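Local coordinates for repressor protein C2 (Enterobacteria phage P22, PDB 2R1J) that holds the phage in lysogeny by binding the OR and OL operators and blocking transcription of the genes needed for lytic development, at residues C[49-52]-C[53-56]; C[29-32]-C[33-36]; C[3-6]-C[7-10]. One frame throughout, in Å; residues are numbered along the deposited sequence.

Contact 1: C[49-52]-C[53-56]; sequences NLLA and LSKA. With nucleotides of chain A.
Leu51 O is gripped by two donors from the next turn: the Ser54 hydroxyl, whose OG gives its proton to Leu51 O over 2.6 Å, and Lys55 N, which makes a longer bond of 3.2 Å to the same Leu51 O. Both reach the carbonyl from one face of its plane. The hydroxyl comes in at a C=O...donor angle of 123°, leaving the straighter approach to the backbone amide. It can do so because Ser54 OG stands between its own backbone N and carbonyl carbon (chi1 66°), a position that turns it back along the helix and satisfies a buried polar group locally. Beside it the Lys55 chain lies obliquely over Leu51, and a bend at its last torsion brings NZ to 3.6 Å from Leu51 CD1. That ammonium forms a salt bridge with Asp62 of the second subunit, so the leucine methyl borders a charged link between subunits. At the other end, Asn49 turns outward to the DNA: its ND2 donates almost straight (171°) to OP1 of DC13 of chain A at 2.8 Å. Leu53 is buried among Leu24, Trp38 and Leu64. Ordinary backbone bonds link the two turns, among them Ala56 N to Ala52 O at 3.0 Å. Helix 47-56 is the helix that follows the recognition helix in the all-helical Cro/C1-type fold, and here it joins the hydrophobic core, the DNA backbone and the second subunit.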
ATOM      1  N   ASN C  49       2.023   0.406   5.584  1.00 20.46           N
ATOM      2  CA  ASN C  49       1.230  -0.380   6.503  1.00 19.34           C
ATOM      3  C   ASN C  49       0.442  -1.492   5.804  1.00 21.64           C
ATOM      4  O   ASN C  49       0.279  -2.582   6.378  1.00 21.54           O
ATOM      5  CB  ASN C  49       0.315   0.522   7.323  1.00 21.19           C
ATOM      6  CG  ASN C  49       1.084   1.362   8.339  1.00 21.04           C
ATOM      7  OD1 ASN C  49       2.217   1.019   8.733  1.00 21.52           O
ATOM      8  ND2 ASN C  49       0.481   2.460   8.785  1.00 21.53           N
ATOM      9  N   LEU C  50      -0.056  -1.249   4.594  1.00 21.54           N
ATOM     10  CA  LEU C  50      -0.783  -2.303   3.905  1.00 23.93           C
ATOM     11  C   LEU C  50       0.169  -3.465   3.621  1.00 24.66           C
ATOM     12  O   LEU C  50      -0.203  -4.633   3.790  1.00 25.90           O
ATOM     13  CB  LEU C  50      -1.404  -1.803   2.587  1.00 22.40           C
ATOM     14  CG  LEU C  50      -2.086  -2.858   1.693  1.00 23.35           C
ATOM     15  CD1 LEU C  50      -3.286  -3.504   2.379  1.00 24.09           C
ATOM     16  CD2 LEU C  50      -2.510  -2.151   0.411  1.00 22.99           C
ATOM     17  N   LEU C  51       1.385  -3.167   3.192  1.00 24.66           N
ATOM     18  CA  LEU C  51       2.319  -4.254   2.909  1.00 27.00           C
ATOM     19  C   LEU C  51       2.649  -5.027   4.188  1.00 27.58           C
ATOM     20  O   LEU C  51       2.638  -6.266   4.189  1.00 27.92           O
ATOM     21  CB  LEU C  51       3.568  -3.703   2.239  1.00 28.23           C
ATOM     22  CG  LEU C  51       3.488  -3.761   0.707  1.00 30.43           C
ATOM     23  CD1 LEU C  51       3.599  -5.242   0.284  1.00 32.68           C
ATOM     24  CD2 LEU C  51       2.184  -3.193   0.183  1.00 31.94           C
ATOM     25  N   ALA C  52       2.903  -4.325   5.289  1.00 26.47           N
ATOM     26  CA  ALA C  52       3.215  -5.021   6.542  1.00 26.29           C
ATOM     27  C   ALA C  52       2.029  -5.845   7.039  1.00 26.31           C
ATOM     28  O   ALA C  52       2.206  -6.926   7.621  1.00 27.04           O
ATOM     29  CB  ALA C  52       3.663  -4.004   7.621  1.00 25.62           C
ATOM     30  N   LEU C  53       0.824  -5.332   6.813  1.00 25.16           N
ATOM     31  CA  LEU C  53      -0.395  -6.003   7.215  1.00 26.10           C
ATOM     32  C   LEU C  53      -0.573  -7.302   6.405  1.00 27.51           C
ATOM     33  O   LEU C  53      -0.908  -8.358   6.963  1.00 27.63           O
ATOM     34  CB  LEU C  53      -1.590  -5.073   6.984  1.00 26.04           C
ATOM     35  CG  LEU C  53      -2.986  -5.640   7.258  1.00 24.50           C
ATOM     36  CD1 LEU C  53      -3.136  -5.952   8.752  1.00 24.79           C
ATOM     37  CD2 LEU C  53      -4.049  -4.614   6.820  1.00 26.31           C
ATOM     38  N   SER C  54      -0.332  -7.225   5.104  1.00 27.96           N
ATOM     39  CA  SER C  54      -0.477  -8.398   4.245  1.00 30.13           C
ATOM     40  C   SER C  54       0.486  -9.501   4.714  1.00 30.95           C
ATOM     41  O   SER C  54       0.130 -10.679   4.707  1.00 33.47           O
ATOM     42  CB  SER C  54      -0.204  -8.028   2.786  1.00 32.23           C
ATOM     43  OG  SER C  54       1.146  -7.661   2.586  1.00 34.23           O
ATOM     44  N   LYS C  55       1.692  -9.128   5.120  1.00 31.28           N
ATOM     45  CA  LYS C  55       2.650 -10.132   5.593  1.00 31.68           C
ATOM     46  C   LYS C  55       2.176 -10.736   6.921  1.00 31.91           C
ATOM     47  O   LYS C  55       2.172 -11.964   7.088  1.00 32.29           O
ATOM     48  CB  LYS C  55       4.038  -9.520   5.745  1.00 33.51           C
ATOM     49  CG  LYS C  55       4.652  -9.189   4.414  1.00 36.23           C
ATOM     50  CD  LYS C  55       5.961  -8.471   4.553  1.00 38.93           C
ATOM     51  CE  LYS C  55       6.517  -8.177   3.170  1.00 41.30           C
ATOM     52  NZ  LYS C  55       5.501  -7.477   2.308  1.00 42.21           N
ATOM     53  N   ALA C  56       1.759  -9.894   7.856  1.00 30.03           N
ATOM     54  CA  ALA C  56       1.273 -10.384   9.152  1.00 30.55           C
ATOM     55  C   ALA C  56       0.074 -11.315   9.009  1.00 31.47           C
ATOM     56  O   ALA C  56      -0.060 -12.281   9.769  1.00 31.78           O
ATOM     57  CB  ALA C  56       0.906  -9.200  10.065  1.00 31.73           C
TER
ATOM     58  P    DC A  13      -2.737   4.344   8.452  1.00 19.80           P
ATOM     59  OP1  DC A  13      -1.954   3.354   7.712  1.00 18.49           O
ATOM     60  OP2  DC A  13      -3.958   3.947   9.186  1.00 19.92           O
ATOM     61  O5'  DC A  13      -1.733   4.914   9.530  1.00 20.22           O
ATOM     62  C5'  DC A  13      -1.961   4.738  10.918  1.00 21.67           C
ATOM     63  C4'  DC A  13      -1.465   5.956  11.660  1.00 21.45           C
ATOM     64  O4'  DC A  13      -2.376   7.051  11.355  1.00 21.65           O
ATOM     65  C3'  DC A  13      -1.559   5.767  13.174  1.00 21.36           C
ATOM     66  O3'  DC A  13      -0.338   5.385  13.762  1.00 21.17           O
ATOM     67  C2'  DC A  13      -2.030   7.107  13.710  1.00 23.63           C
ATOM     68  C1'  DC A  13      -2.530   7.889  12.501  1.00 21.76           C
ATOM     69  N1   DC A  13      -3.966   8.202  12.665  1.00 21.83           N
ATOM     70  C2   DC A  13      -4.315   9.354  13.379  1.00 20.97           C
ATOM     71  O2   DC A  13      -3.421   9.993  13.911  1.00 21.56           O
ATOM     72  N3   DC A  13      -5.612   9.710  13.489  1.00 21.09           N
ATOM     73  C4   DC A  13      -6.566   8.945  12.955  1.00 19.87           C
ATOM     74  N4   DC A  13      -7.841   9.361  13.057  1.00 20.67           N
ATOM     75  C5   DC A  13      -6.252   7.728  12.274  1.00 20.04           C
ATOM     76  C6   DC A  13      -4.947   7.405  12.139  1.00 21.11           C
TER

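Contact 2: C[29-32]-C[33-36]; sequences GVSN and VAIS. With nucleotides of chain A; nucleotides of chain B.
The flat carboxamide of Asn32, held between its own backbone N and carbonyl carbon (chi1 63°), lays one face over the amide nitrogen of Val33, with Asn32 CG 3.0 Å from Val33 N. Its ND2 lies 3.9 Å from the methyl C7 of DT4 of chain B. A second flat group, the thymine of DT15 of chain A, is met by Val33 and Ser31 at its major-groove edge, where it carries O4 and the methyl. Val33 CG1 is 3.3 Å from DT15 O4, and the other branch, Val33 CG2, lies 3.7 Å from DT15 C7. With CG1 anti to the backbone N (chi1 -180°), this branch also turns to the methyl of the preceding base, DT14, so the valine fork packs on the O4 and methyl groups of the two thymines by van der Waals contact. These contacts come from the start of helix 32-39, the recognition helix of the helix-turn-helix, with Val30 and Ser31 in the turn before it. Ser31 is the N-cap: its OG accepts from Ala34 N at 3.1 Å and gives its own proton to OP2 of DT14 of chain A, with Ser31 OG and that OP2 2.7 Å apart. Ser31 N bonds to the same phosphate oxygen, so OP2 has two donors from one residue, and the positive end of the helix would probably favour the anion there. Behind the cap, the side chains of Val30 and Ile35 cross at about a right angle, with Val30 CG2 3.8 Å from Ile35 CD1, and Ile35 goes on to pack against Leu24. One helical turn beyond Asn32, Ser36 OG bonds at 2.8 Å to OP2 of DT4 of chain B and also has Arg40 as a partner.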
ATOM      1  N   GLY C  29       3.204  -2.728  13.320  1.00 27.19           N
ATOM      2  CA  GLY C  29       3.884  -1.506  13.711  1.00 27.10           C
ATOM      3  C   GLY C  29       2.933  -0.331  13.888  1.00 27.08           C
ATOM      4  O   GLY C  29       3.316   0.820  13.671  1.00 28.38           O
ATOM      5  N   VAL C  30       1.684  -0.622  14.255  1.00 25.19           N
ATOM      6  CA  VAL C  30       0.689   0.417  14.507  1.00 23.68           C
ATOM      7  C   VAL C  30      -0.040   0.085  15.789  1.00 24.55           C
ATOM      8  O   VAL C  30       0.163  -0.984  16.359  1.00 26.03           O
ATOM      9  CB  VAL C  30      -0.361   0.534  13.380  1.00 23.20           C
ATOM     10  CG1 VAL C  30       0.339   0.927  12.070  1.00 23.40           C
ATOM     11  CG2 VAL C  30      -1.120  -0.773  13.185  1.00 23.64           C
ATOM     12  N   SER C  31      -0.893   0.999  16.230  1.00 22.65           N
ATOM     13  CA  SER C  31      -1.658   0.793  17.449  1.00 23.61           C
ATOM     14  C   SER C  31      -2.827  -0.148  17.214  1.00 24.49           C
ATOM     15  O   SER C  31      -3.227  -0.418  16.087  1.00 24.33           O
ATOM     16  CB  SER C  31      -2.210   2.124  17.952  1.00 23.84           C
ATOM     17  OG  SER C  31      -3.172   2.659  17.061  1.00 23.75           O
ATOM     18  N   ASN C  32      -3.385  -0.649  18.313  1.00 25.04           N
ATOM     19  CA  ASN C  32      -4.537  -1.515  18.204  1.00 26.11           C
ATOM     20  C   ASN C  32      -5.689  -0.676  17.641  1.00 25.29           C
ATOM     21  O   ASN C  32      -6.551  -1.182  16.930  1.00 25.56           O
ATOM     22  CB  ASN C  32      -4.902  -2.045  19.592  1.00 27.04           C
ATOM     23  CG  ASN C  32      -5.295  -0.954  20.530  1.00 27.46           C
ATOM     24  OD1 ASN C  32      -4.521  -0.020  20.771  1.00 29.89           O
ATOM     25  ND2 ASN C  32      -6.504  -1.044  21.074  1.00 26.49           N
ATOM     26  N   VAL C  33      -5.719   0.616  17.961  1.00 24.73           N
ATOM     27  CA  VAL C  33      -6.785   1.466  17.439  1.00 24.46           C
ATOM     28  C   VAL C  33      -6.728   1.529  15.886  1.00 23.40           C
ATOM     29  O   VAL C  33      -7.764   1.500  15.212  1.00 22.93           O
ATOM     30  CB  VAL C  33      -6.707   2.893  18.048  1.00 25.28           C
ATOM     31  CG1 VAL C  33      -7.840   3.764  17.483  1.00 25.47           C
ATOM     32  CG2 VAL C  33      -6.831   2.809  19.569  1.00 25.06           C
ATOM     33  N   ALA C  34      -5.532   1.610  15.308  1.00 24.17           N
ATOM     34  CA  ALA C  34      -5.428   1.636  13.862  1.00 22.61           C
ATOM     35  C   ALA C  34      -6.023   0.349  13.279  1.00 22.01           C
ATOM     36  O   ALA C  34      -6.719   0.361  12.269  1.00 21.62           O
ATOM     37  CB  ALA C  34      -3.971   1.775  13.441  1.00 21.58           C
ATOM     38  N   ILE C  35      -5.749  -0.787  13.921  1.00 22.83           N
ATOM     39  CA  ILE C  35      -6.305  -2.043  13.412  1.00 23.27           C
ATOM     40  C   ILE C  35      -7.835  -1.956  13.452  1.00 22.82           C
ATOM     41  O   ILE C  35      -8.517  -2.353  12.491  1.00 23.62           O
ATOM     42  CB  ILE C  35      -5.840  -3.261  14.263  1.00 23.08           C
ATOM     43  CG1 ILE C  35      -4.317  -3.386  14.219  1.00 23.30           C
ATOM     44  CG2 ILE C  35      -6.493  -4.548  13.709  1.00 22.39           C
ATOM     45  CD1 ILE C  35      -3.729  -3.528  12.836  1.00 23.89           C
ATOM     46  N   SER C  36      -8.369  -1.445  14.554  1.00 23.81           N
ATOM     47  CA  SER C  36      -9.815  -1.283  14.720  1.00 24.37           C
ATOM     48  C   SER C  36     -10.404  -0.392  13.643  1.00 24.80           C
ATOM     49  O   SER C  36     -11.465  -0.671  13.088  1.00 23.59           O
ATOM     50  CB  SER C  36     -10.129  -0.717  16.109  1.00 24.56           C
ATOM     51  OG  SER C  36     -11.489  -0.347  16.207  1.00 25.37           O
TER
ATOM     52  P    DT A  14      -0.365   4.507  15.114  1.00 24.50           P
ATOM     53  OP1  DT A  14       0.943   3.825  15.161  1.00 25.30           O
ATOM     54  OP2  DT A  14      -1.618   3.727  15.140  1.00 26.64           O
ATOM     55  O5'  DT A  14      -0.384   5.603  16.259  1.00 25.82           O
ATOM     56  C5'  DT A  14       0.587   6.650  16.231  1.00 29.25           C
ATOM     57  C4'  DT A  14       0.339   7.603  17.371  1.00 28.83           C
ATOM     58  O4'  DT A  14      -0.844   8.380  17.078  1.00 27.89           O
ATOM     59  C3'  DT A  14       0.052   6.832  18.657  1.00 31.58           C
ATOM     60  O3'  DT A  14       0.824   7.243  19.768  1.00 36.91           O
ATOM     61  C2'  DT A  14      -1.414   7.066  18.933  1.00 31.59           C
ATOM     62  C1'  DT A  14      -1.769   8.318  18.160  1.00 29.13           C
ATOM     63  N1   DT A  14      -3.120   8.177  17.588  1.00 26.35           N
ATOM     64  C2   DT A  14      -4.090   9.113  17.860  1.00 24.11           C
ATOM     65  O2   DT A  14      -3.907  10.077  18.589  1.00 27.26           O
ATOM     66  N3   DT A  14      -5.295   8.876  17.263  1.00 22.64           N
ATOM     67  C4   DT A  14      -5.630   7.805  16.475  1.00 21.37           C
ATOM     68  O4   DT A  14      -6.758   7.727  16.013  1.00 23.61           O
ATOM     69  C5   DT A  14      -4.572   6.837  16.254  1.00 22.54           C
ATOM     70  C7   DT A  14      -4.855   5.602  15.453  1.00 23.65           C
ATOM     71  C6   DT A  14      -3.385   7.081  16.795  1.00 23.72           C
TER
ATOM     72  P    DT B   4     -14.081  -3.015  17.191  1.00 31.60           P
ATOM     73  OP1  DT B   4     -15.146  -3.611  16.353  1.00 31.08           O
ATOM     74  OP2  DT B   4     -12.723  -2.838  16.593  1.00 30.19           O
ATOM     75  O5'  DT B   4     -14.645  -1.632  17.728  1.00 30.80           O
ATOM     76  C5'  DT B   4     -15.833  -1.624  18.523  1.00 32.52           C
ATOM     77  C4'  DT B   4     -16.143  -0.239  19.036  1.00 32.92           C
ATOM     78  O4'  DT B   4     -15.180   0.165  20.031  1.00 31.70           O
ATOM     79  C3'  DT B   4     -16.190   0.886  18.003  1.00 33.59           C
ATOM     80  O3'  DT B   4     -17.330   1.682  18.320  1.00 36.09           O
ATOM     81  C2'  DT B   4     -14.902   1.657  18.257  1.00 32.70           C
ATOM     82  C1'  DT B   4     -14.723   1.487  19.752  1.00 31.77           C
ATOM     83  N1   DT B   4     -13.349   1.579  20.275  1.00 27.75           N
ATOM     84  C2   DT B   4     -13.103   2.429  21.342  1.00 26.53           C
ATOM     85  O2   DT B   4     -13.925   3.212  21.786  1.00 29.26           O
ATOM     86  N3   DT B   4     -11.844   2.334  21.870  1.00 26.28           N
ATOM     87  C4   DT B   4     -10.822   1.517  21.437  1.00 25.83           C
ATOM     88  O4   DT B   4      -9.766   1.497  22.044  1.00 27.70           O
ATOM     89  C5   DT B   4     -11.116   0.716  20.270  1.00 26.24           C
ATOM     90  C7   DT B   4     -10.041  -0.149  19.699  1.00 27.78           C
ATOM     91  C6   DT B   4     -12.352   0.787  19.747  1.00 26.73           C
TER
ATOM     92  P    DT A  15       0.799   6.334  21.095  1.00 38.44           P
ATOM     93  OP1  DT A  15       2.180   6.271  21.629  1.00 40.26           O
ATOM     94  OP2  DT A  15       0.077   5.081  20.769  1.00 39.58           O
ATOM     95  O5'  DT A  15      -0.149   7.136  22.088  1.00 39.15           O
ATOM     96  C5'  DT A  15       0.078   8.512  22.359  1.00 38.31           C
ATOM     97  C4'  DT A  15      -1.056   9.078  23.182  1.00 37.65           C
ATOM     98  O4'  DT A  15      -2.262   9.131  22.385  1.00 36.75           O
ATOM     99  C3'  DT A  15      -1.424   8.317  24.458  1.00 39.52           C
ATOM    100  O3'  DT A  15      -1.762   9.281  25.468  1.00 43.40           O
ATOM    101  C2'  DT A  15      -2.656   7.527  24.053  1.00 37.43           C
ATOM    102  C1'  DT A  15      -3.322   8.468  23.060  1.00 33.51           C
ATOM    103  N1   DT A  15      -4.149   7.817  22.034  1.00 29.57           N
ATOM    104  C2   DT A  15      -5.391   8.344  21.777  1.00 26.71           C
ATOM    105  O2   DT A  15      -5.870   9.279  22.395  1.00 29.53           O
ATOM    106  N3   DT A  15      -6.071   7.725  20.765  1.00 26.22           N
ATOM    107  C4   DT A  15      -5.655   6.646  20.024  1.00 23.33           C
ATOM    108  O4   DT A  15      -6.391   6.200  19.148  1.00 24.85           O
ATOM    109  C5   DT A  15      -4.361   6.118  20.367  1.00 25.21           C
ATOM    110  C7   DT A  15      -3.845   4.920  19.638  1.00 25.84           C
ATOM    111  C6   DT A  15      -3.674   6.724  21.342  1.00 26.67           C
TER

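Contact 3: C[3-6]-C[7-10]; sequences TQLM and GERI
Helix 6-17 opens the N-terminal DNA-binding domain of the repressor, the first part of a longer protein, and this contact is the helix's N-terminal capping region, with Leu5 at the N-cap. Glu8, three residues on, folds its carboxylate back to the start of the helix, where Leu5 N donates to Glu8 OE2 at 2.9 Å, meeting that oxygen from above the carboxylate plane. This is the backward-pointing half of a capping box; the forward half is absent because leucine has no polar side chain to accept from the helix. Glu8 CG stands anti to the carbonyl carbon (chi1 -76°), and the chain beyond it is extended, which carries the carboxylate back to the N-cap amide. On its way it passes Gln4, whose CG lies 3.3 Å from Glu8 OE2. Arg9 makes a second polar link to the residues before the helix. Its NH1 gives one bond to the Gln4 backbone, NH1 to O at 3.0 Å, and another to the Gln4 side chain, NH1 to OE1 at 3.1 Å. OE1 lies in the guanidinium plane, whereas Gln4 O is tilted 23° from it. NH1 in turn stands above the plane of the Gln4 carbonyl. The amide and guanidinium planes are 69° apart. One guanidinium face has Leu5 O over its centre, and the rest of the cation is committed beyond this turn, with NE bonded to Leu64 O and NH2 weakly to Leu65 O. On the apolar side Met6 CG meets Ile10 CD1 at 3.8 Å, one helical turn apart. The start of helix 6-17 is thereby fastened to helix 61-66, where Met6 and Ile10 both pack on Leu64, while Ile10 also reaches Trp38 and Glu39 of helix 32-39.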
ATOM      1  N   THR C   3     -20.925  -4.805  -1.588  0.50 46.93           N
ATOM      2  CA  THR C   3     -19.868  -5.848  -1.723  0.50 46.55           C
ATOM      3  C   THR C   3     -19.066  -5.908  -0.429  0.50 45.65           C
ATOM      4  O   THR C   3     -19.210  -5.046   0.436  0.50 45.61           O
ATOM      5  CB  THR C   3     -18.895  -5.518  -2.869  0.50 46.84           C
ATOM      6  OG1 THR C   3     -19.630  -5.025  -3.994  0.50 48.42           O
ATOM      7  CG2 THR C   3     -18.132  -6.763  -3.288  0.50 47.18           C
ATOM      8  N   GLN C   4     -18.222  -6.926  -0.303  1.00 44.66           N
ATOM      9  CA  GLN C   4     -17.396  -7.089   0.889  1.00 42.99           C
ATOM     10  C   GLN C   4     -16.265  -6.050   0.940  1.00 41.02           C
ATOM     11  O   GLN C   4     -15.524  -5.884  -0.022  1.00 40.54           O
ATOM     12  CB  GLN C   4     -16.794  -8.488   0.906  1.00 44.61           C
ATOM     13  CG  GLN C   4     -15.946  -8.765   2.118  1.00 46.27           C
ATOM     14  CD  GLN C   4     -15.332 -10.146   2.082  1.00 47.94           C
ATOM     15  OE1 GLN C   4     -14.632 -10.504   1.126  1.00 48.53           O
ATOM     16  NE2 GLN C   4     -15.586 -10.935   3.125  1.00 49.15           N
ATOM     17  N   LEU C   5     -16.146  -5.368   2.075  1.00 38.60           N
ATOM     18  CA  LEU C   5     -15.119  -4.337   2.289  1.00 36.07           C
ATOM     19  C   LEU C   5     -13.778  -4.921   2.713  1.00 34.58           C
ATOM     20  O   LEU C   5     -13.725  -6.015   3.285  1.00 33.73           O
ATOM     21  CB  LEU C   5     -15.591  -3.369   3.365  1.00 36.55           C
ATOM     22  CG  LEU C   5     -16.882  -2.625   3.039  1.00 37.51           C
ATOM     23  CD1 LEU C   5     -17.374  -1.930   4.300  1.00 38.54           C
ATOM     24  CD2 LEU C   5     -16.636  -1.618   1.903  1.00 39.01           C
ATOM     25  N   MET C   6     -12.688  -4.195   2.460  1.00 31.15           N
ATOM     26  CA  MET C   6     -11.370  -4.684   2.858  1.00 30.46           C
ATOM     27  C   MET C   6     -11.342  -4.949   4.362  1.00 29.58           C
ATOM     28  O   MET C   6     -10.780  -5.948   4.802  1.00 29.76           O
ATOM     29  CB  MET C   6     -10.266  -3.661   2.498  1.00 30.10           C
ATOM     30  CG  MET C   6      -8.898  -4.000   3.113  1.00 31.02           C
ATOM     31  SD  MET C   6      -7.507  -3.015   2.442  1.00 32.15           S
ATOM     32  CE  MET C   6      -8.269  -1.466   2.440  1.00 29.18           C
ATOM     33  N   GLY C   7     -11.946  -4.055   5.142  1.00 28.39           N
ATOM     34  CA  GLY C   7     -11.953  -4.195   6.592  1.00 28.79           C
ATOM     35  C   GLY C   7     -12.489  -5.537   7.064  1.00 30.79           C
ATOM     36  O   GLY C   7     -12.033  -6.081   8.076  1.00 28.31           O
ATOM     37  N   GLU C   8     -13.462  -6.064   6.321  1.00 31.40           N
ATOM     38  CA  GLU C   8     -14.070  -7.347   6.657  1.00 32.91           C
ATOM     39  C   GLU C   8     -13.083  -8.474   6.404  1.00 31.79           C
ATOM     40  O   GLU C   8     -13.023  -9.441   7.176  1.00 32.56           O
ATOM     41  CB  GLU C   8     -15.361  -7.532   5.839  1.00 33.61           C
ATOM     42  CG  GLU C   8     -16.526  -6.701   6.387  1.00 37.67           C
ATOM     43  CD  GLU C   8     -17.723  -6.602   5.433  1.00 40.84           C
ATOM     44  OE1 GLU C   8     -18.839  -6.338   5.921  1.00 42.99           O
ATOM     45  OE2 GLU C   8     -17.548  -6.763   4.206  1.00 43.03           O
ATOM     46  N   ARG C   9     -12.309  -8.360   5.328  1.00 30.63           N
ATOM     47  CA  ARG C   9     -11.311  -9.368   5.012  1.00 30.56           C
ATOM     48  C   ARG C   9     -10.176  -9.329   6.025  1.00 31.42           C
ATOM     49  O   ARG C   9      -9.566 -10.353   6.340  1.00 32.20           O
ATOM     50  CB  ARG C   9     -10.772  -9.156   3.601  1.00 31.46           C
ATOM     51  CG  ARG C   9     -11.788  -9.531   2.530  1.00 31.89           C
ATOM     52  CD  ARG C   9     -11.206  -9.452   1.123  1.00 33.00           C
ATOM     53  NE  ARG C   9     -11.081  -8.076   0.644  1.00 33.11           N
ATOM     54  CZ  ARG C   9     -12.076  -7.358   0.128  1.00 35.28           C
ATOM     55  NH1 ARG C   9     -13.302  -7.875   0.015  1.00 36.10           N
ATOM     56  NH2 ARG C   9     -11.844  -6.114  -0.291  1.00 35.20           N
ATOM     57  N   ILE C  10      -9.895  -8.138   6.540  1.00 29.59           N
ATOM     58  CA  ILE C  10      -8.849  -7.985   7.535  1.00 28.68           C
ATOM     59  C   ILE C  10      -9.263  -8.670   8.834  1.00 29.38           C
ATOM     60  O   ILE C  10      -8.486  -9.459   9.395  1.00 29.55           O
ATOM     61  CB  ILE C  10      -8.562  -6.476   7.803  1.00 28.24           C
ATOM     62  CG1 ILE C  10      -7.868  -5.868   6.573  1.00 27.65           C
ATOM     63  CG2 ILE C  10      -7.661  -6.305   9.003  1.00 29.06           C
ATOM     64  CD1 ILE C  10      -7.602  -4.359   6.718  1.00 27.03           C
TER

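The contacts differ in chemistry according to what each helix faces. Contact 1, nearest the centre of the chain, has a buried face (Leu50, Leu51, Leu53) and polar ends toward DNA and the second subunit; it touches both others, Leu53 CD2 lying 3.6 Å from Ile10 CD1 of contact 3 and Asn49 against Val30 of contact 2. Contacts 2 and 3, about 17 Å apart between centres, do not meet. Contact 2 is the main DNA-facing one, where a cap serves a phosphate and apolar groups pack against thymine bases; contact 3 spends its charged groups on backbone and amide partners. Contacts 1 and 3 share Leu64 and Leu65 of helix 61-66 and Trp38 of helix 32-39.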